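Local atomic coordinates of ureidoglycolate hydrolase (Arabidopsis thaliana, PDB entry 4PXB), a protein that hydrolyses (S)-ureidoglycolate to glyoxylate, ammonium and carbon dioxide with the help of two manganese ions, a late step of plant purine breakdown. Residues A[276-281]-A[307-312]; A[303-308]-A[375-380]; A[206-211]-A[389-394]. The protein carries 1 engineered substitution. All coordinates share one frame; numbering follows the deposited sequence.

Contact 1: residues A[276-281]-A[307-312]; sequences SIDTVG and RDIDEA. With UGC ((2S)-(carbamoylamino)(hydroxy)ethanoic acid), chain E.
Thr279 and Asp308 meet through their side chains: Thr279 OG1 donates to Asp308 OD2 across 2.5 Å, reaching the oxygen from above the carboxylate plane. The hydroxyl is on the near side because OG1 lies beside the backbone N (chi1 -46°). Asp308 swings its carboxylate anti to its own N (chi1 -163°), back toward the loop before strand 280-289. Its OD1 accepts from Asp310 N at 3.0 Å, from the other face of the carboxylate, closing an Asx turn, while OD2 also forms a salt bridge with Arg313. Replacing Asp308 by an alanine would probably leave Thr279 OG1 and Asp310 N without these acceptors and Arg313 without this carboxylate, freeing the turn into helix 311-332 to shift. Asp278 lies alongside Ile309, its CB 4.0 Å from Ile309 CG2, and its carboxylate is paired with Arg375.

Next to the Thr279–Asp308 bond, Val280 and Arg307 form an antiparallel hydrogen-bonded pair, with Val280 N to Arg307 O at 3.1 Å and nearly straight (174°). Val280 CG2 rests on Arg307 CB at 3.9 Å, beside the root of an extended chain whose NH1 and NH2 end on substrate atoms O4 (2.7 Å) and O3 (2.6 Å). This is the open end of a beta hairpin, strands 280-289 and 295-308, in the region involved in dimerization, and it delivers a substrate-binding arginine to the active site.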
loop_
_atom_site.group_PDB
_atom_site.type_symbol
_atom_site.label_atom_id
_atom_site.label_comp_id
_atom_site.label_asym_id
_atom_site.label_seq_id
_atom_site.Cartn_x
_atom_site.Cartn_y
_atom_site.Cartn_z
ATOM N N SER A 276 -22.789 -4.066 23.232
ATOM C CA SER A 276 -23.889 -3.545 22.424
ATOM C C SER A 276 -23.637 -3.830 20.945
ATOM O O SER A 276 -22.519 -3.670 20.454
ATOM C CB SER A 276 -24.052 -2.044 22.636
ATOM O OG SER A 276 -24.941 -1.502 21.671
ATOM N N ILE A 277 -24.676 -4.252 20.237
ATOM C CA ILE A 277 -24.547 -4.550 18.817
ATOM C C ILE A 277 -24.417 -3.277 17.974
ATOM O O ILE A 277 -24.101 -3.347 16.789
ATOM C CB ILE A 277 -25.730 -5.400 18.312
ATOM C CG1 ILE A 277 -25.310 -6.258 17.113
ATOM C CG2 ILE A 277 -26.941 -4.508 18.006
ATOM C CD1 ILE A 277 -26.366 -7.258 16.675
ATOM N N ASP A 278 -24.647 -2.118 18.591
ATOM C CA ASP A 278 -24.593 -0.832 17.890
ATOM C C ASP A 278 -23.168 -0.299 17.738
ATOM O O ASP A 278 -22.924 0.660 16.991
ATOM C CB ASP A 278 -25.454 0.202 18.620
ATOM C CG ASP A 278 -26.942 -0.098 18.512
ATOM O OD1 ASP A 278 -27.409 -0.405 17.392
ATOM O OD2 ASP A 278 -27.641 -0.035 19.545
ATOM N N THR A 279 -22.231 -0.928 18.444
ATOM C CA THR A 279 -20.839 -0.505 18.426
ATOM C C THR A 279 -20.109 -1.172 17.269
ATOM O O THR A 279 -20.230 -2.381 17.070
ATOM C CB THR A 279 -20.131 -0.917 19.730
ATOM O OG1 THR A 279 -20.959 -0.570 20.846
ATOM C CG2 THR A 279 -18.778 -0.214 19.858
ATOM N N VAL A 280 -19.357 -0.385 16.506
ATOM C CA VAL A 280 -18.561 -0.930 15.409
ATOM C C VAL A 280 -17.151 -0.349 15.433
ATOM O O VAL A 280 -16.918 0.736 15.962
ATOM C CB VAL A 280 -19.206 -0.636 14.019
ATOM C CG1 VAL A 280 -20.532 -1.371 13.865
ATOM C CG2 VAL A 280 -19.409 0.857 13.831
ATOM N N GLY A 281 -16.207 -1.070 14.847
ATOM C CA GLY A 281 -14.853 -0.558 14.734
ATOM C C GLY A 281 -14.179 -1.341 13.637
ATOM O O GLY A 281 -14.455 -2.526 13.474
ATOM N N ARG A 307 -17.431 3.785 15.771
ATOM C CA ARG A 307 -18.668 4.541 15.940
ATOM C C ARG A 307 -19.614 3.843 16.900
ATOM O O ARG A 307 -19.496 2.636 17.148
ATOM C CB ARG A 307 -19.405 4.692 14.595
ATOM C CG ARG A 307 -18.488 4.907 13.404
ATOM C CD ARG A 307 -19.247 4.973 12.117
ATOM N NE ARG A 307 -18.329 4.865 10.982
ATOM C CZ ARG A 307 -18.674 5.155 9.736
ATOM N NH1 ARG A 307 -19.917 5.563 9.473
ATOM N NH2 ARG A 307 -17.791 5.033 8.760
ATOM N N ASP A 308 -20.575 4.603 17.416
ATOM C CA ASP A 308 -21.654 4.030 18.210
ATOM C C ASP A 308 -22.762 5.074 18.269
ATOM O O ASP A 308 -22.492 6.276 18.147
ATOM C CB ASP A 308 -21.158 3.676 19.624
ATOM C CG ASP A 308 -22.086 2.715 20.355
ATOM O OD1 ASP A 308 -23.319 2.809 20.169
ATOM O OD2 ASP A 308 -21.586 1.856 21.120
ATOM N N ILE A 309 -24.005 4.637 18.428
ATOM C CA ILE A 309 -25.085 5.609 18.624
ATOM C C ILE A 309 -24.900 6.290 19.979
ATOM O O ILE A 309 -25.262 7.458 20.157
ATOM C CB ILE A 309 -26.500 4.968 18.490
ATOM C CG1 ILE A 309 -27.604 6.027 18.623
ATOM C CG2 ILE A 309 -26.716 3.885 19.524
ATOM C CD1 ILE A 309 -27.451 7.207 17.676
ATOM N N ASP A 310 -24.297 5.563 20.921
ATOM C CA ASP A 310 -24.022 6.112 22.245
ATOM C C ASP A 310 -22.601 6.670 22.307
ATOM O O ASP A 310 -21.627 5.917 22.194
ATOM C CB ASP A 310 -24.199 5.039 23.316
ATOM C CG ASP A 310 -24.058 5.598 24.721
ATOM O OD1 ASP A 310 -22.915 5.773 25.184
ATOM O OD2 ASP A 310 -25.097 5.891 25.352
ATOM N N GLU A 311 -22.484 7.980 22.505
ATOM C CA GLU A 311 -21.185 8.651 22.442
ATOM C C GLU A 311 -20.208 8.166 23.514
ATOM O O GLU A 311 -19.017 7.982 23.242
ATOM C CB GLU A 311 -21.366 10.167 22.537
ATOM C CG GLU A 311 -20.114 10.982 22.242
ATOM C CD GLU A 311 -20.381 12.474 22.286
ATOM O OE1 GLU A 311 -21.529 12.860 22.604
ATOM O OE2 GLU A 311 -19.454 13.262 21.999
ATOM N N ALA A 312 -20.708 7.956 24.730
ATOM C CA ALA A 312 -19.853 7.528 25.834
ATOM C C ALA A 312 -19.264 6.137 25.594
ATOM O O ALA A 312 -18.079 5.905 25.851
ATOM C CB ALA A 312 -20.619 7.570 27.156
HETATM O O3 UGC E . -18.295 5.922 6.327
HETATM C C3 UGC E . -19.361 6.552 6.138
HETATM O O4 UGC E . -20.212 6.716 7.082
HETATM C C2 UGC E . -19.704 7.021 4.772
HETATM O O2 UGC E . -18.692 7.435 3.951
HETATM N N2 UGC E . -20.803 7.939 4.776
HETATM C C1 UGC E . -21.863 7.190 4.159
HETATM O O1 UGC E . -21.588 6.039 3.809
HETATM N N1 UGC E . -23.172 7.740 3.958
#

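Contact 2: residues A[303-308]-A[375-380]; sequences EIDTRD and RAYHDS. With UGC ((2S)-(carbamoylamino)(hydroxy)ethanoic acid), chain E.
Arg307 lays one face of its guanidinium against Tyr377, whose CE1 stands 3.2 Å above the plane and toward its rim. The two planes are 32° apart, well short of a parallel stack, and the closest approach is NH1 to Tyr377 CD1 at 3.3 Å. Ala376 CA and the carbonyl oxygen of Arg375 border the guanidinium at its edge, near its plane.

On its own strand the arginine is held side-on by Asp305: NE meets the syn lone pair of OD1 at 2.9 Å and NH2 reaches OD2, a salt bridge that fixes the rotation of the group. A water donates to Asp305 OD2 and is hydrogen-bonded to Tyr377 OH at 2.8 Å, tying the far end of the ring to the same carboxylate.

Tyr377 takes its place with CG between the backbone N and the carbonyl carbon (chi1 56°), which folds the ring over the substrate carboxylate, with substrate O4 facing the ring centre. Tyr377 N donates to that O4 at 3.1 Å, and Tyr377 O receives a weak bond from substrate N2. Arginine, aromatic face and backbone amide together form the carboxylate-binding part of the ureidoglycolate pocket, to which His244 and Asn294 of the second subunit also contribute hydrogen bonds.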
loop_
_atom_site.group_PDB
_atom_site.type_symbol
_atom_site.label_atom_id
_atom_site.label_comp_id
_atom_site.label_asym_id
_atom_site.label_seq_id
_atom_site.Cartn_x
_atom_site.Cartn_y
_atom_site.Cartn_z
ATOM N N GLU A 303 -5.305 3.036 9.983
ATOM C CA GLU A 303 -6.362 4.023 10.107
ATOM C C GLU A 303 -7.605 3.296 10.591
ATOM O O GLU A 303 -8.046 2.309 9.979
ATOM C CB GLU A 303 -6.571 4.784 8.796
ATOM C CG GLU A 303 -5.276 5.433 8.322
ATOM C CD GLU A 303 -5.466 6.515 7.274
ATOM O OE1 GLU A 303 -6.574 7.097 7.183
ATOM O OE2 GLU A 303 -4.486 6.790 6.540
ATOM N N ILE A 304 -8.137 3.772 11.712
ATOM C CA ILE A 304 -9.163 3.058 12.455
ATOM C C ILE A 304 -10.437 3.883 12.490
ATOM O O ILE A 304 -10.410 5.080 12.779
ATOM C CB ILE A 304 -8.691 2.772 13.903
ATOM C CG1 ILE A 304 -7.377 1.972 13.881
ATOM C CG2 ILE A 304 -9.763 1.997 14.693
ATOM C CD1 ILE A 304 -6.736 1.784 15.255
ATOM N N ASP A 305 -11.548 3.233 12.172
ATOM C CA ASP A 305 -12.856 3.868 12.160
ATOM C C ASP A 305 -13.615 3.233 13.313
ATOM O O ASP A 305 -13.626 2.010 13.434
ATOM C CB ASP A 305 -13.538 3.558 10.825
ATOM C CG ASP A 305 -14.967 4.071 10.752
ATOM O OD1 ASP A 305 -15.863 3.463 11.392
ATOM O OD2 ASP A 305 -15.203 5.063 10.036
ATOM N N THR A 306 -14.220 4.036 14.186
ATOM C CA THR A 306 -15.080 3.455 15.225
ATOM C C THR A 306 -16.255 4.378 15.554
ATOM O O THR A 306 -16.109 5.594 15.560
ATOM C CB THR A 306 -14.275 3.041 16.499
ATOM O OG1 THR A 306 -15.089 2.227 17.353
ATOM C CG2 THR A 306 -13.792 4.243 17.260
ATOM N N ARG A 307 -17.431 3.785 15.771
ATOM C CA ARG A 307 -18.668 4.541 15.940
ATOM C C ARG A 307 -19.614 3.843 16.900
ATOM O O ARG A 307 -19.496 2.636 17.148
ATOM C CB ARG A 307 -19.405 4.692 14.595
ATOM C CG ARG A 307 -18.488 4.907 13.404
ATOM C CD ARG A 307 -19.247 4.973 12.117
ATOM N NE ARG A 307 -18.329 4.865 10.982
ATOM C CZ ARG A 307 -18.674 5.155 9.736
ATOM N NH1 ARG A 307 -19.917 5.563 9.473
ATOM N NH2 ARG A 307 -17.791 5.033 8.760
ATOM N N ASP A 308 -20.575 4.603 17.416
ATOM C CA ASP A 308 -21.654 4.030 18.210
ATOM C C ASP A 308 -22.762 5.074 18.269
ATOM O O ASP A 308 -22.492 6.276 18.147
ATOM C CB ASP A 308 -21.158 3.676 19.624
ATOM C CG ASP A 308 -22.086 2.715 20.355
ATOM O OD1 ASP A 308 -23.319 2.809 20.169
ATOM O OD2 ASP A 308 -21.586 1.856 21.120
ATOM N N ARG A 375 -26.554 4.738 10.778
ATOM C CA ARG A 375 -25.310 4.233 11.350
ATOM C C ARG A 375 -24.121 4.917 10.681
ATOM O O ARG A 375 -23.113 5.220 11.326
ATOM C CB ARG A 375 -25.233 2.720 11.169
ATOM C CG ARG A 375 -26.360 1.983 11.877
ATOM C CD ARG A 375 -26.152 0.479 11.867
ATOM N NE ARG A 375 -27.282 -0.222 12.465
ATOM C CZ ARG A 375 -27.484 -0.339 13.777
ATOM N NH1 ARG A 375 -26.632 0.203 14.637
ATOM N NH2 ARG A 375 -28.542 -1.000 14.230
ATOM N N ALA A 376 -24.245 5.138 9.376
ATOM C CA ALA A 376 -23.266 5.920 8.632
ATOM C C ALA A 376 -23.360 7.375 9.045
ATOM O O ALA A 376 -24.395 7.820 9.561
ATOM C CB ALA A 376 -23.521 5.796 7.138
ATOM N N TYR A 377 -22.284 8.122 8.824
ATOM C CA TYR A 377 -22.340 9.568 9.024
ATOM C C TYR A 377 -22.602 10.216 7.673
ATOM O O TYR A 377 -22.471 9.564 6.628
ATOM C CB TYR A 377 -21.045 10.105 9.687
ATOM C CG TYR A 377 -19.770 9.763 8.944
ATOM C CD1 TYR A 377 -18.932 8.744 9.392
ATOM C CD2 TYR A 377 -19.391 10.469 7.804
ATOM C CE1 TYR A 377 -17.756 8.436 8.720
ATOM C CE2 TYR A 377 -18.220 10.162 7.121
ATOM C CZ TYR A 377 -17.412 9.145 7.586
ATOM O OH TYR A 377 -16.252 8.832 6.912
ATOM N N HIS A 378 -23.006 11.479 7.689
ATOM C CA HIS A 378 -23.425 12.177 6.476
ATOM C C HIS A 378 -23.169 13.645 6.678
ATOM O O HIS A 378 -22.976 14.092 7.808
ATOM C CB HIS A 378 -24.932 12.013 6.253
ATOM C CG HIS A 378 -25.378 10.593 6.124
ATOM N ND1 HIS A 378 -25.272 9.877 4.952
ATOM C CD2 HIS A 378 -25.945 9.757 7.031
ATOM C CE1 HIS A 378 -25.746 8.662 5.139
ATOM N NE2 HIS A 378 -26.165 8.559 6.391
ATOM N N ASP A 379 -23.214 14.411 5.595
ATOM C CA ASP A 379 -23.104 15.856 5.707
ATOM C C ASP A 379 -24.197 16.426 6.624
ATOM O O ASP A 379 -24.000 17.461 7.283
ATOM C CB ASP A 379 -23.138 16.491 4.312
ATOM C CG ASP A 379 -21.896 16.157 3.495
ATOM O OD1 ASP A 379 -20.783 16.580 3.904
ATOM O OD2 ASP A 379 -22.020 15.470 2.450
ATOM N N SER A 380 -25.331 15.726 6.685
ATOM C CA SER A 380 -26.432 16.090 7.577
ATOM C C SER A 380 -25.956 16.212 9.015
ATOM O O SER A 380 -26.478 17.024 9.781
ATOM C CB SER A 380 -27.534 15.032 7.519
ATOM O OG SER A 380 -28.175 15.045 6.254
HETATM O O3 UGC E . -18.295 5.922 6.327
HETATM C C3 UGC E . -19.361 6.552 6.138
HETATM O O4 UGC E . -20.212 6.716 7.082
HETATM C C2 UGC E . -19.704 7.021 4.772
HETATM O O2 UGC E . -18.692 7.435 3.951
HETATM N N2 UGC E . -20.803 7.939 4.776
HETATM C C1 UGC E . -21.863 7.190 4.159
HETATM O O1 UGC E . -21.588 6.039 3.809
HETATM N N1 UGC E . -23.172 7.740 3.958
HETATM O O HOH W 1 -14.450 7.142 8.288
#

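Contact 3: residues A[206-211]-A[389-394]; sequences ELHIEQ and MGMIFI. With MN (manganese (II) ion), chain C; UGC ((2S)-(carbamoylamino)(hydroxy)ethanoic acid), chain E.
Phe393 turns one ring face to the backbone of Glu210, whose CA sits 3.9 Å from the ring centroid and 14° off the normal, a CH-pi contact. The glutamate side chain then leaves at about a right angle to that of Phe393, Glu210 CG 3.9 Å from Phe393 CD2, and ends in a carboxylate that accepts from Ile214 N and Leu215 N.

Glu206 and Met391 point the same way and lie side by side. A bend at the thioether (chi3 74°) brings Met391 CE back over Glu206 CG and against His208 CB, each at 3.8 Å, while the Glu206 carboxylate is bound by Ser91 and Ser380. On the other face Leu207, Ile209, Ile392 and Ile394 pack together: Leu207 CD1 touches both Ile392 CG2 and Ile394 CG2, and Ile209 meets Ile394. Five backbone bonds, from Glu206 N to Gly390 O through to Glu210 N to Ile394 O, hold the strands parallel.

His208 carries its imidazole away from strand 389-394. ND1 donates to Ile209 O at 2.7 Å, in the ring plane and on a carbonyl lone pair, which fixes the ring with NE2 on manganese at 2.4 Å. Beyond it, Gln211 NE2 donates to substrate O1 at 2.7 Å. A parallel strand with a metal-binding histidine next to its C-terminal end, with His92 and Asp103 on the same ion, is characteristic of the metal-binding catalytic domain of the peptidase M20 family.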
loop_
_atom_site.group_PDB
_atom_site.type_symbol
_atom_site.label_atom_id
_atom_site.label_comp_id
_atom_site.label_asym_id
_atom_site.label_seq_id
_atom_site.Cartn_x
_atom_site.Cartn_y
_atom_site.Cartn_z
ATOM N N GLU A 206 -31.407 15.621 3.626
ATOM C CA GLU A 206 -30.568 14.810 2.755
ATOM C C GLU A 206 -31.275 13.510 2.418
ATOM O O GLU A 206 -31.664 12.759 3.313
ATOM C CB GLU A 206 -29.215 14.529 3.413
ATOM C CG GLU A 206 -28.270 13.664 2.578
ATOM C CD GLU A 206 -26.835 13.670 3.101
ATOM O OE1 GLU A 206 -26.603 14.129 4.249
ATOM O OE2 GLU A 206 -25.928 13.209 2.365
ATOM N N LEU A 207 -31.463 13.253 1.123
ATOM C CA LEU A 207 -31.964 11.958 0.667
ATOM C C LEU A 207 -30.763 11.025 0.484
ATOM O O LEU A 207 -29.734 11.429 -0.067
ATOM C CB LEU A 207 -32.739 12.141 -0.652
ATOM C CG LEU A 207 -33.094 10.905 -1.487
ATOM C CD1 LEU A 207 -34.106 10.022 -0.759
ATOM C CD2 LEU A 207 -33.620 11.315 -2.875
ATOM N N HIS A 208 -30.864 9.786 0.966
ATOM C CA HIS A 208 -29.720 8.888 0.911
ATOM C C HIS A 208 -30.166 7.430 0.931
ATOM O O HIS A 208 -31.177 7.105 1.557
ATOM C CB HIS A 208 -28.797 9.166 2.108
ATOM C CG HIS A 208 -27.383 8.711 1.899
ATOM N ND1 HIS A 208 -27.025 7.383 1.889
ATOM C CD2 HIS A 208 -26.251 9.421 1.698
ATOM C CE1 HIS A 208 -25.715 7.289 1.691
ATOM N NE2 HIS A 208 -25.230 8.509 1.573
ATOM N N ILE A 209 -29.433 6.543 0.258
ATOM C CA ILE A 209 -29.743 5.121 0.404
ATOM C C ILE A 209 -29.514 4.738 1.860
ATOM O O ILE A 209 -28.665 5.326 2.533
ATOM C CB ILE A 209 -28.907 4.208 -0.536
ATOM C CG1 ILE A 209 -27.401 4.381 -0.286
ATOM C CG2 ILE A 209 -29.243 4.488 -1.974
ATOM C CD1 ILE A 209 -26.557 3.246 -0.893
ATOM N N GLU A 210 -30.274 3.761 2.353
ATOM C CA GLU A 210 -30.180 3.357 3.754
ATOM C C GLU A 210 -28.791 2.905 4.186
ATOM O O GLU A 210 -28.356 3.235 5.296
ATOM C CB GLU A 210 -31.184 2.240 4.077
ATOM C CG GLU A 210 -31.117 1.825 5.545
ATOM C CD GLU A 210 -31.906 0.566 5.844
ATOM O OE1 GLU A 210 -32.919 0.314 5.156
ATOM O OE2 GLU A 210 -31.516 -0.172 6.776
ATOM N N GLN A 211 -28.108 2.148 3.319
ATOM C CA GLN A 211 -26.843 1.487 3.676
ATOM C C GLN A 211 -27.061 0.482 4.808
ATOM O O GLN A 211 -26.182 0.234 5.641
ATOM C CB GLN A 211 -25.728 2.496 4.004
ATOM C CG GLN A 211 -25.539 3.521 2.896
ATOM C CD GLN A 211 -24.528 4.605 3.234
ATOM O OE1 GLN A 211 -24.723 5.400 4.158
ATOM N NE2 GLN A 211 -23.441 4.645 2.475
ATOM N N MET A 389 -32.460 19.742 10.829
ATOM C CA MET A 389 -31.980 18.752 9.869
ATOM C C MET A 389 -32.887 17.525 9.824
ATOM O O MET A 389 -33.511 17.168 10.817
ATOM C CB MET A 389 -30.546 18.340 10.258
ATOM C CG MET A 389 -29.934 17.189 9.454
ATOM S SD MET A 389 -30.413 15.537 10.028
ATOM C CE MET A 389 -29.530 15.402 11.584
ATOM N N GLY A 390 -32.944 16.868 8.668
ATOM C CA GLY A 390 -33.574 15.564 8.582
ATOM C C GLY A 390 -32.991 14.768 7.429
ATOM O O GLY A 390 -32.325 15.342 6.548
ATOM N N MET A 391 -33.204 13.451 7.438
ATOM C CA MET A 391 -32.806 12.625 6.304
ATOM C C MET A 391 -33.939 11.702 5.872
ATOM O O MET A 391 -34.720 11.225 6.703
ATOM C CB MET A 391 -31.562 11.782 6.618
ATOM C CG MET A 391 -30.299 12.587 6.932
ATOM S SD MET A 391 -28.856 11.511 7.081
ATOM C CE MET A 391 -28.613 11.118 5.344
ATOM N N ILE A 392 -34.010 11.458 4.564
ATOM C CA ILE A 392 -34.891 10.457 3.992
ATOM C C ILE A 392 -34.049 9.260 3.532
ATOM O O ILE A 392 -33.137 9.413 2.711
ATOM C CB ILE A 392 -35.634 11.026 2.765
ATOM C CG1 ILE A 392 -36.383 12.308 3.144
ATOM C CG2 ILE A 392 -36.608 9.985 2.183
ATOM C CD1 ILE A 392 -36.765 13.167 1.959
ATOM N N PHE A 393 -34.341 8.074 4.059
ATOM C CA PHE A 393 -33.696 6.847 3.591
ATOM C C PHE A 393 -34.564 6.141 2.552
ATOM O O PHE A 393 -35.798 6.112 2.664
ATOM C CB PHE A 393 -33.462 5.871 4.752
ATOM C CG PHE A 393 -32.166 6.095 5.503
ATOM C CD1 PHE A 393 -31.189 6.948 5.010
ATOM C CD2 PHE A 393 -31.925 5.432 6.692
ATOM C CE1 PHE A 393 -29.994 7.139 5.699
ATOM C CE2 PHE A 393 -30.733 5.615 7.384
ATOM C CZ PHE A 393 -29.768 6.470 6.888
ATOM N N ILE A 394 -33.920 5.545 1.556
ATOM C CA ILE A 394 -34.617 4.630 0.666
ATOM C C ILE A 394 -34.001 3.247 0.791
ATOM O O ILE A 394 -32.846 3.107 1.217
ATOM C CB ILE A 394 -34.592 5.091 -0.807
ATOM C CG1 ILE A 394 -33.151 5.226 -1.311
ATOM C CG2 ILE A 394 -35.395 6.384 -0.976
ATOM C CD1 ILE A 394 -33.083 5.593 -2.792
HETATM MN MN MN C . -22.927 8.996 1.563
HETATM O O3 UGC E . -18.295 5.922 6.327
HETATM C C3 UGC E . -19.361 6.552 6.138
HETATM O O4 UGC E . -20.212 6.716 7.082
HETATM C C2 UGC E . -19.704 7.021 4.772
HETATM O O2 UGC E . -18.692 7.435 3.951
HETATM N N2 UGC E . -20.803 7.939 4.776
HETATM C C1 UGC E . -21.863 7.190 4.159
HETATM O O1 UGC E . -21.588 6.039 3.809
HETATM N N1 UGC E . -23.172 7.740 3.958
HETATM O O HOH W 2 -23.358 10.727 3.054
HETATM O O HOH W 3 -20.526 8.963 2.389
#

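All three contacts reach one ureidoglycolate. Contacts 1 and 2 share Arg307 and Asp308 of strand 295-308, their centres 10 Å apart, and are further joined by a salt bridge from Asp278 OD1 to Arg375 NH1 (2.9 Å). Contact 2 links them to contact 3: Ser380 OG and Glu206 OE1 are 2.7 Å apart, probably hydrogen-bonded, and Ala376 CB packs on Gln211 OE1. Contacts 1 and 3 do not touch, with nearest atoms about 7 Å apart, yet both reach the substrate. Contacts 1 and 2 grip its carboxylate, whereas contact 3 supplies a metal ligand, His208, and holds the ureido end.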